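Local coordinates for copper homeostasis protein CutC (Streptococcus agalactiae, PDB 2BDQ), which probably binds copper ions and may take part in copper homeostasis in the cytoplasm, at the interface of chains A and B. Sequence-based numbering; all coordinates share one arbitrary frame. Chains: chain A/B, copper homeostasis protein CutC.

Contact 1: the interface of chains A and B. Residues chain A 73, 76-77, 80-81; chain B 11, 41-42, 45.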
ATOM      1  N   LEU A  73      -1.149   5.544  17.809  1.00 19.28           N
ATOM      2  CA  LEU A  73      -0.515   4.422  17.132  1.00 19.85           C
ATOM      3  C   LEU A  73      -0.223   4.752  15.660  1.00 19.79           C
ATOM      4  O   LEU A  73       0.838   4.403  15.130  1.00 20.72           O
ATOM      5  CB  LEU A  73      -1.412   3.185  17.261  1.00 21.29           C
ATOM      6  CG  LEU A  73      -0.726   1.825  17.097  1.00 24.79           C
ATOM      7  CD1 LEU A  73      -1.629   0.697  17.604  1.00 25.98           C
ATOM      8  CD2 LEU A  73      -0.375   1.631  15.643  1.00 25.10           C
ATOM      9  N   ARG A  76       2.651   6.917  15.435  1.00 14.27           N
ATOM     10  CA  ARG A  76       3.867   6.135  15.680  1.00 16.16           C
ATOM     11  C   ARG A  76       4.291   5.476  14.365  1.00 15.69           C
ATOM     12  O   ARG A  76       5.473   5.333  14.079  1.00 14.98           O
ATOM     13  CB  ARG A  76       3.597   5.065  16.745  1.00 17.65           C
ATOM     14  CG  ARG A  76       4.700   4.005  16.927  1.00 21.31           C
ATOM     15  CD  ARG A  76       5.886   4.492  17.762  1.00 20.65           C
ATOM     16  NE  ARG A  76       6.923   5.155  16.971  1.00 22.71           N
ATOM     17  CZ  ARG A  76       7.745   4.532  16.126  1.00 23.99           C
ATOM     18  NH1 ARG A  76       7.662   3.214  15.948  1.00 24.03           N
ATOM     19  NH2 ARG A  76       8.657   5.230  15.457  1.00 22.54           N
ATOM     20  N   ILE A  77       3.304   5.080  13.568  1.00 15.38           N
ATOM     21  CA  ILE A  77       3.559   4.455  12.281  1.00 14.31           C
ATOM     22  C   ILE A  77       4.211   5.472  11.342  1.00 15.31           C
ATOM     23  O   ILE A  77       5.231   5.190  10.702  1.00 13.23           O
ATOM     24  CB  ILE A  77       2.236   3.939  11.662  1.00 14.06           C
ATOM     25  CG1 ILE A  77       1.765   2.704  12.433  1.00 17.60           C
ATOM     26  CG2 ILE A  77       2.433   3.621  10.195  1.00 12.53           C
ATOM     27  CD1 ILE A  77       0.353   2.273  12.115  1.00 18.72           C
ATOM     28  N   GLU A  80       7.785   6.276  12.132  1.00 16.71           N
ATOM     29  CA  GLU A  80       8.638   5.175  11.698  1.00 17.82           C
ATOM     30  C   GLU A  80       8.840   5.216  10.187  1.00 17.36           C
ATOM     31  O   GLU A  80       9.954   5.066   9.696  1.00 18.72           O
ATOM     32  CB  GLU A  80       8.015   3.832  12.098  1.00 15.77           C
ATOM     33  CG  GLU A  80       8.906   2.613  11.843  1.00 19.46           C
ATOM     34  CD  GLU A  80      10.229   2.676  12.591  1.00 20.73           C
ATOM     35  OE1 GLU A  80      10.229   3.087  13.773  1.00 19.87           O
ATOM     36  OE2 GLU A  80      11.269   2.301  11.999  1.00 23.18           O
ATOM     37  N   ASP A  81       7.758   5.424   9.445  1.00 16.95           N
ATOM     38  CA  ASP A  81       7.875   5.467   7.995  1.00 17.21           C
ATOM     39  C   ASP A  81       8.700   6.656   7.521  1.00 15.09           C
ATOM     40  O   ASP A  81       9.345   6.590   6.469  1.00 14.65           O
ATOM     41  CB  ASP A  81       6.490   5.441   7.336  1.00 16.47           C
ATOM     42  CG  ASP A  81       5.910   4.031   7.294  1.00 19.22           C
ATOM     43  OD1 ASP A  81       6.682   3.093   6.969  1.00 20.87           O
ATOM     44  OD2 ASP A  81       4.700   3.849   7.565  1.00 16.73           O
TER
ATOM     45  N   LEU B  11      -3.782  -1.235   9.812  1.00 23.91           N
ATOM     46  CA  LEU B  11      -4.318  -1.673  11.093  1.00 26.78           C
ATOM     47  C   LEU B  11      -5.560  -0.979  11.598  1.00 26.08           C
ATOM     48  O   LEU B  11      -5.871  -1.022  12.788  1.00 26.64           O
ATOM     49  CB  LEU B  11      -3.211  -1.644  12.146  1.00 28.10           C
ATOM     50  CG  LEU B  11      -2.299  -0.435  12.226  1.00 29.37           C
ATOM     51  CD1 LEU B  11      -2.952   0.645  13.086  1.00 30.82           C
ATOM     52  CD2 LEU B  11      -0.980  -0.870  12.840  1.00 29.54           C
ATOM     53  N   GLY B  41       6.330   0.948   8.504  1.00 14.01           N
ATOM     54  CA  GLY B  41       5.682   1.353   9.740  1.00 13.50           C
ATOM     55  C   GLY B  41       4.504   0.463  10.107  1.00 14.17           C
ATOM     56  O   GLY B  41       4.346   0.073  11.265  1.00 14.42           O
ATOM     57  N   VAL B  42       3.679   0.132   9.119  1.00 13.27           N
ATOM     58  CA  VAL B  42       2.515  -0.709   9.351  1.00 14.27           C
ATOM     59  C   VAL B  42       2.910  -2.111   9.798  1.00 15.46           C
ATOM     60  O   VAL B  42       2.297  -2.675  10.696  1.00 15.65           O
ATOM     61  CB  VAL B  42       1.626  -0.794   8.071  1.00 15.76           C
ATOM     62  CG1 VAL B  42       0.644  -1.967   8.181  1.00 15.46           C
ATOM     63  CG2 VAL B  42       0.851   0.508   7.894  1.00 15.79           C
ATOM     64  N   GLU B  45       4.429  -1.891  13.556  1.00 17.04           N
ATOM     65  CA  GLU B  45       3.403  -1.631  14.562  1.00 18.39           C
ATOM     66  C   GLU B  45       2.309  -2.682  14.622  1.00 17.38           C
ATOM     67  O   GLU B  45       1.841  -3.027  15.703  1.00 17.38           O
ATOM     68  CB  GLU B  45       2.791  -0.244  14.348  1.00 18.42           C
ATOM     69  CG  GLU B  45       3.817   0.887  14.478  1.00 22.63           C
ATOM     70  CD  GLU B  45       4.588   0.834  15.793  1.00 26.63           C
ATOM     71  OE1 GLU B  45       3.947   0.685  16.860  1.00 29.15           O
ATOM     72  OE2 GLU B  45       5.836   0.945  15.769  1.00 28.34           O
TER
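B:Glu45 lies against A:Arg76 and A:Ile77 where helix 72-87 of chain A meets helix 40-52 of chain B. Its carboxylate OE2 forms a salt bridge with the guanidinium NH1 of A:Arg76 at 2.9 Å, although the hydrogen-bond angle of 128° makes that bond weak. The two groups do not pair flat: their planes stand 82° apart, and the side chains cross at about a right angle. The aliphatic part of the arginine shares the contact, with A:Arg76 CG 3.4 Å from B:Glu45 CD. A:Ile77 runs antiparallel to the glutamate, its CG1 packed on the methylene CG of B:Glu45 at 3.4 Å. Beyond it, the terminal methyl CD1 of A:Ile77 meets CD2 of B:Leu11 tip to tip at a tight 3.5 Å, while A:Leu73 brings CD2 to both methyls of that leucine. B:Leu11 holds its CG between its backbone N and carbonyl carbon (chi1 45°), which puts both methyls toward A:Ile77 and A:Leu73. Near the start of helix 40-52, the carboxylate OD1 of A:Asp81 accepts a 2.7 Å hydrogen bond from the backbone N of B:Gly41, which comes from above the carboxylate plane; the negative charge may also suit this helix N-terminus. In the second shell, A:Glu80 OE1 lies in the guanidinium plane and takes a hydrogen bond from A:Arg76 NH2 at 3.1 Å, which would help hold the guanidinium's rotation. The arginine thus sits between two carboxylates, and its charge probably offsets their mutual repulsion. The apolar end packs helix 72-87 on the B:Leu11 loop and helix 40-52, and the charged end ties the two helices together, in a two-fold symmetric interface that may serve a CutC dimer.

Contact 2: the interface of chains A and B. Residues chain A 9-10, 29-30, 36-37, 39; chain B 29-30, 36-37, 63-64.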
ATOM      1  N   GLU A   9       1.841   4.768  -8.299  1.00 18.10           N
ATOM      2  CA  GLU A   9       1.503   3.746  -7.323  1.00 19.32           C
ATOM      3  C   GLU A   9       2.578   2.712  -7.605  1.00 20.07           C
ATOM      4  O   GLU A   9       2.545   2.048  -8.650  1.00 20.88           O
ATOM      5  CB  GLU A   9       0.113   3.151  -7.571  1.00 18.87           C
ATOM      6  CG  GLU A   9      -0.217   2.013  -6.607  1.00 20.65           C
ATOM      7  CD  GLU A   9      -1.599   1.430  -6.815  1.00 20.95           C
ATOM      8  OE1 GLU A   9      -2.591   2.171  -6.637  1.00 22.15           O
ATOM      9  OE2 GLU A   9      -1.696   0.228  -7.153  1.00 21.14           O
ATOM     10  N   ASN A  10       3.551   2.612  -6.701  1.00 20.03           N
ATOM     11  CA  ASN A  10       4.657   1.675  -6.864  1.00 20.40           C
ATOM     12  C   ASN A  10       5.467   2.073  -8.095  1.00 21.21           C
ATOM     13  O   ASN A  10       5.350   3.206  -8.560  1.00 20.30           O
ATOM     14  CB  ASN A  10       4.100   0.265  -6.973  1.00 19.55           C
ATOM     15  CG  ASN A  10       3.286  -0.111  -5.748  1.00 20.41           C
ATOM     16  OD1 ASN A  10       2.342  -0.895  -5.830  1.00 22.95           O
ATOM     17  ND2 ASN A  10       3.657   0.453  -4.597  1.00 13.23           N
ATOM     18  N   ASP A  29       1.318   4.140  -2.551  1.00 20.15           N
ATOM     19  CA  ASP A  29       0.664   2.919  -2.976  1.00 18.43           C
ATOM     20  C   ASP A  29      -0.815   3.161  -2.714  1.00 17.27           C
ATOM     21  O   ASP A  29      -1.201   4.253  -2.286  1.00 16.75           O
ATOM     22  CB  ASP A  29       1.190   1.726  -2.164  1.00 18.92           C
ATOM     23  CG  ASP A  29       0.623   0.396  -2.634  1.00 19.69           C
ATOM     24  OD1 ASP A  29       0.299   0.258  -3.830  1.00 23.89           O
ATOM     25  OD2 ASP A  29       0.511  -0.529  -1.813  1.00 23.35           O
ATOM     26  N   ASN A  30      -1.647   2.168  -3.011  1.00 15.70           N
ATOM     27  CA  ASN A  30      -3.073   2.266  -2.753  1.00 14.49           C
ATOM     28  C   ASN A  30      -3.692   3.590  -3.224  1.00 14.86           C
ATOM     29  O   ASN A  30      -4.273   4.318  -2.419  1.00 13.95           O
ATOM     30  CB  ASN A  30      -3.299   2.120  -1.243  1.00 13.65           C
ATOM     31  CG  ASN A  30      -4.703   1.664  -0.893  1.00 12.70           C
ATOM     32  OD1 ASN A  30      -5.635   1.814  -1.678  1.00 12.85           O
ATOM     33  ND2 ASN A  30      -4.857   1.115   0.307  1.00 13.52           N
ATOM     34  N   THR A  36      -1.183   5.825   0.009  1.00 14.48           N
ATOM     35  CA  THR A  36      -0.627   5.566   1.329  1.00 15.85           C
ATOM     36  C   THR A  36       0.876   5.373   1.196  1.00 16.26           C
ATOM     37  O   THR A  36       1.433   5.410   0.097  1.00 16.35           O
ATOM     38  CB  THR A  36      -1.212   4.293   1.979  1.00 16.86           C
ATOM     39  OG1 THR A  36      -0.899   3.151   1.174  1.00 16.16           O
ATOM     40  CG2 THR A  36      -2.719   4.406   2.143  1.00 15.31           C
ATOM     41  N   THR A  37       1.531   5.167   2.327  1.00 17.17           N
ATOM     42  CA  THR A  37       2.962   4.960   2.332  1.00 17.23           C
ATOM     43  C   THR A  37       3.260   3.623   1.674  1.00 17.05           C
ATOM     44  O   THR A  37       2.692   2.600   2.059  1.00 19.18           O
ATOM     45  CB  THR A  37       3.501   4.922   3.759  1.00 17.72           C
ATOM     46  OG1 THR A  37       3.138   6.132   4.436  1.00 16.16           O
ATOM     47  CG2 THR A  37       5.017   4.774   3.746  1.00 17.87           C
ATOM     48  N   SER A  39       5.648   0.274   0.374  1.00 15.27           N
ATOM     49  CA  SER A  39       6.500  -0.643   1.120  1.00 14.25           C
ATOM     50  C   SER A  39       7.951  -0.154   1.138  1.00 15.87           C
ATOM     51  O   SER A  39       8.345   0.704   0.336  1.00 14.92           O
ATOM     52  CB  SER A  39       6.439  -2.043   0.508  1.00 13.78           C
ATOM     53  OG  SER A  39       7.169  -2.101  -0.715  1.00 16.35           O
TER
ATOM     54  N   ASP B  29      -1.762  -4.108   2.192  1.00 19.99           N
ATOM     55  CA  ASP B  29      -2.366  -2.813   1.929  1.00 17.60           C
ATOM     56  C   ASP B  29      -2.991  -2.955   0.556  1.00 15.17           C
ATOM     57  O   ASP B  29      -2.925  -4.034  -0.041  1.00 13.59           O
ATOM     58  CB  ASP B  29      -1.294  -1.713   1.938  1.00 18.09           C
ATOM     59  CG  ASP B  29      -1.878  -0.317   1.795  1.00 19.56           C
ATOM     60  OD1 ASP B  29      -3.026  -0.081   2.221  1.00 22.86           O
ATOM     61  OD2 ASP B  29      -1.176   0.567   1.274  1.00 21.22           O
ATOM     62  N   ASN B  30      -3.618  -1.889   0.070  1.00 13.65           N
ATOM     63  CA  ASN B  30      -4.205  -1.896  -1.264  1.00 12.07           C
ATOM     64  C   ASN B  30      -5.046  -3.141  -1.555  1.00 11.18           C
ATOM     65  O   ASN B  30      -4.741  -3.879  -2.482  1.00 11.94           O
ATOM     66  CB  ASN B  30      -3.069  -1.804  -2.295  1.00 12.34           C
ATOM     67  CG  ASN B  30      -3.521  -1.260  -3.638  1.00 12.26           C
ATOM     68  OD1 ASN B  30      -4.702  -1.297  -3.974  1.00 13.95           O
ATOM     69  ND2 ASN B  30      -2.571  -0.760  -4.420  1.00 13.10           N
ATOM     70  N   THR B  36      -1.172  -5.725  -1.378  1.00 16.68           N
ATOM     71  CA  THR B  36       0.251  -5.587  -1.643  1.00 15.25           C
ATOM     72  C   THR B  36       0.996  -5.503  -0.318  1.00 15.73           C
ATOM     73  O   THR B  36       0.402  -5.551   0.761  1.00 14.29           O
ATOM     74  CB  THR B  36       0.587  -4.314  -2.451  1.00 14.79           C
ATOM     75  OG1 THR B  36       0.225  -3.156  -1.695  1.00 14.72           O
ATOM     76  CG2 THR B  36      -0.149  -4.303  -3.774  1.00 13.03           C
ATOM     77  N   THR B  37       2.310  -5.386  -0.407  1.00 16.27           N
ATOM     78  CA  THR B  37       3.128  -5.288   0.782  1.00 16.01           C
ATOM     79  C   THR B  37       2.858  -3.946   1.449  1.00 17.13           C
ATOM     80  O   THR B  37       2.930  -2.899   0.807  1.00 18.05           O
ATOM     81  CB  THR B  37       4.609  -5.375   0.436  1.00 14.96           C
ATOM     82  OG1 THR B  37       4.854  -6.583  -0.299  1.00 14.10           O
ATOM     83  CG2 THR B  37       5.445  -5.365   1.707  1.00 10.98           C
ATOM     84  N   PRO B  63       4.852  -6.812  -4.808  1.00 13.98           N
ATOM     85  CA  PRO B  63       5.331  -5.504  -5.272  1.00 13.70           C
ATOM     86  C   PRO B  63       4.320  -4.613  -5.986  1.00 14.78           C
ATOM     87  O   PRO B  63       4.574  -3.420  -6.176  1.00 16.73           O
ATOM     88  CB  PRO B  63       6.500  -5.882  -6.169  1.00 15.29           C
ATOM     89  CG  PRO B  63       5.977  -7.109  -6.841  1.00 12.70           C
ATOM     90  CD  PRO B  63       5.388  -7.884  -5.671  1.00 13.53           C
ATOM     91  N   ARG B  64       3.184  -5.185  -6.375  1.00 13.92           N
ATOM     92  CA  ARG B  64       2.128  -4.441  -7.049  1.00 12.89           C
ATOM     93  C   ARG B  64       0.981  -5.349  -7.452  1.00 13.36           C
ATOM     94  O   ARG B  64       1.051  -6.554  -7.268  1.00 14.78           O
ATOM     95  CB  ARG B  64       2.680  -3.727  -8.285  1.00 15.12           C
ATOM     96  CG  ARG B  64       3.534  -4.601  -9.189  1.00 14.91           C
ATOM     97  CD  ARG B  64       2.809  -4.976 -10.461  1.00 18.27           C
ATOM     98  NE  ARG B  64       3.653  -5.792 -11.337  1.00 19.44           N
ATOM     99  CZ  ARG B  64       3.263  -6.935 -11.889  1.00 17.49           C
ATOM    100  NH1 ARG B  64       2.043  -7.396 -11.658  1.00 15.59           N
ATOM    101  NH2 ARG B  64       4.095  -7.615 -12.663  1.00 17.27           N
TER
HETATM  102  O   HOH W   1       2.111  -0.174   0.889  1.00 13.72           O
HETATM  103  O   HOH W   2      -5.152   1.204  -5.420  1.00 19.55           O
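A:Asp29 and B:Asp29 point tip to tip across the two-fold axis, their carboxylates turned 86° apart, in a mostly loop-to-loop polar patch of the interface between chains A and B, which may belong to a CutC dimer. Each reaches across because its CG lies anti to the backbone N (chi1 -176° in chain A), and each is capped by a threonine of the other chain. B:Thr36 OG1 approaches A:Asp29 end-on and donates to the syn lone pair of OD2 at 2.6 Å; A:Thr36 OG1 does the same for B:Asp29 OD2. The second carboxylate oxygen is used differently. The amide ND2 of B:Asn30 comes from above the plane of A:Asp29 and donates to OD1 at 3.1 Å, while the backbone N of A:Asn30 reaches the same oxygen from the same face. The amide is turned 60° from the carboxylate, yet OD1 lies close to the amide plane, and the bond is only moderately bent. In the twin bond, A:Asn30 ND2 donates to B:Asp29 OD1 at 2.9 Å. Between these crossings the two asparagine side chains slide past each other in opposite directions, their amides stacked and nearly parallel, and CG of A:Asn30 rests 3.6 Å from CA of B:Asn30. The extended side chain of A:Glu9 meets the B:Asn30 amide tip to tip, with a weak hydrogen bond from ND2 to OE2. Around the rim, A:Ser39 CB packs against the methyl CG2 of B:Thr37. Donors from both chains thus hold the facing aspartates, which may ease the repulsion between them. One water touches A:Asp29 OD2 and the carbonyls of A:Thr37 and B:Thr37; another joins OE1 of A:Glu9 to the amide OD1 of B:Asn30 at 2.9 Å from the latter.

The C-alpha centres of contact 1 and contact 2 are about 15 Å apart, and both belong to the same two-fold symmetric interface. They share no residue copy, but they are joined along the chain: A:Ser39 in contact 2 precedes helix 40-52, whose chain B copy supplies contact 1, and the loop residue A:Asn10 has as its neighbour the position that B:Leu11 occupies in contact 1. Contact 2 is a polar core made mostly of loops near the axis, whereas contact 1 sets a helix against a helix and a loop, and recurs with the chains exchanged. Such a combination would fix the relative orientation of two subunits, should the dimer persist in solution.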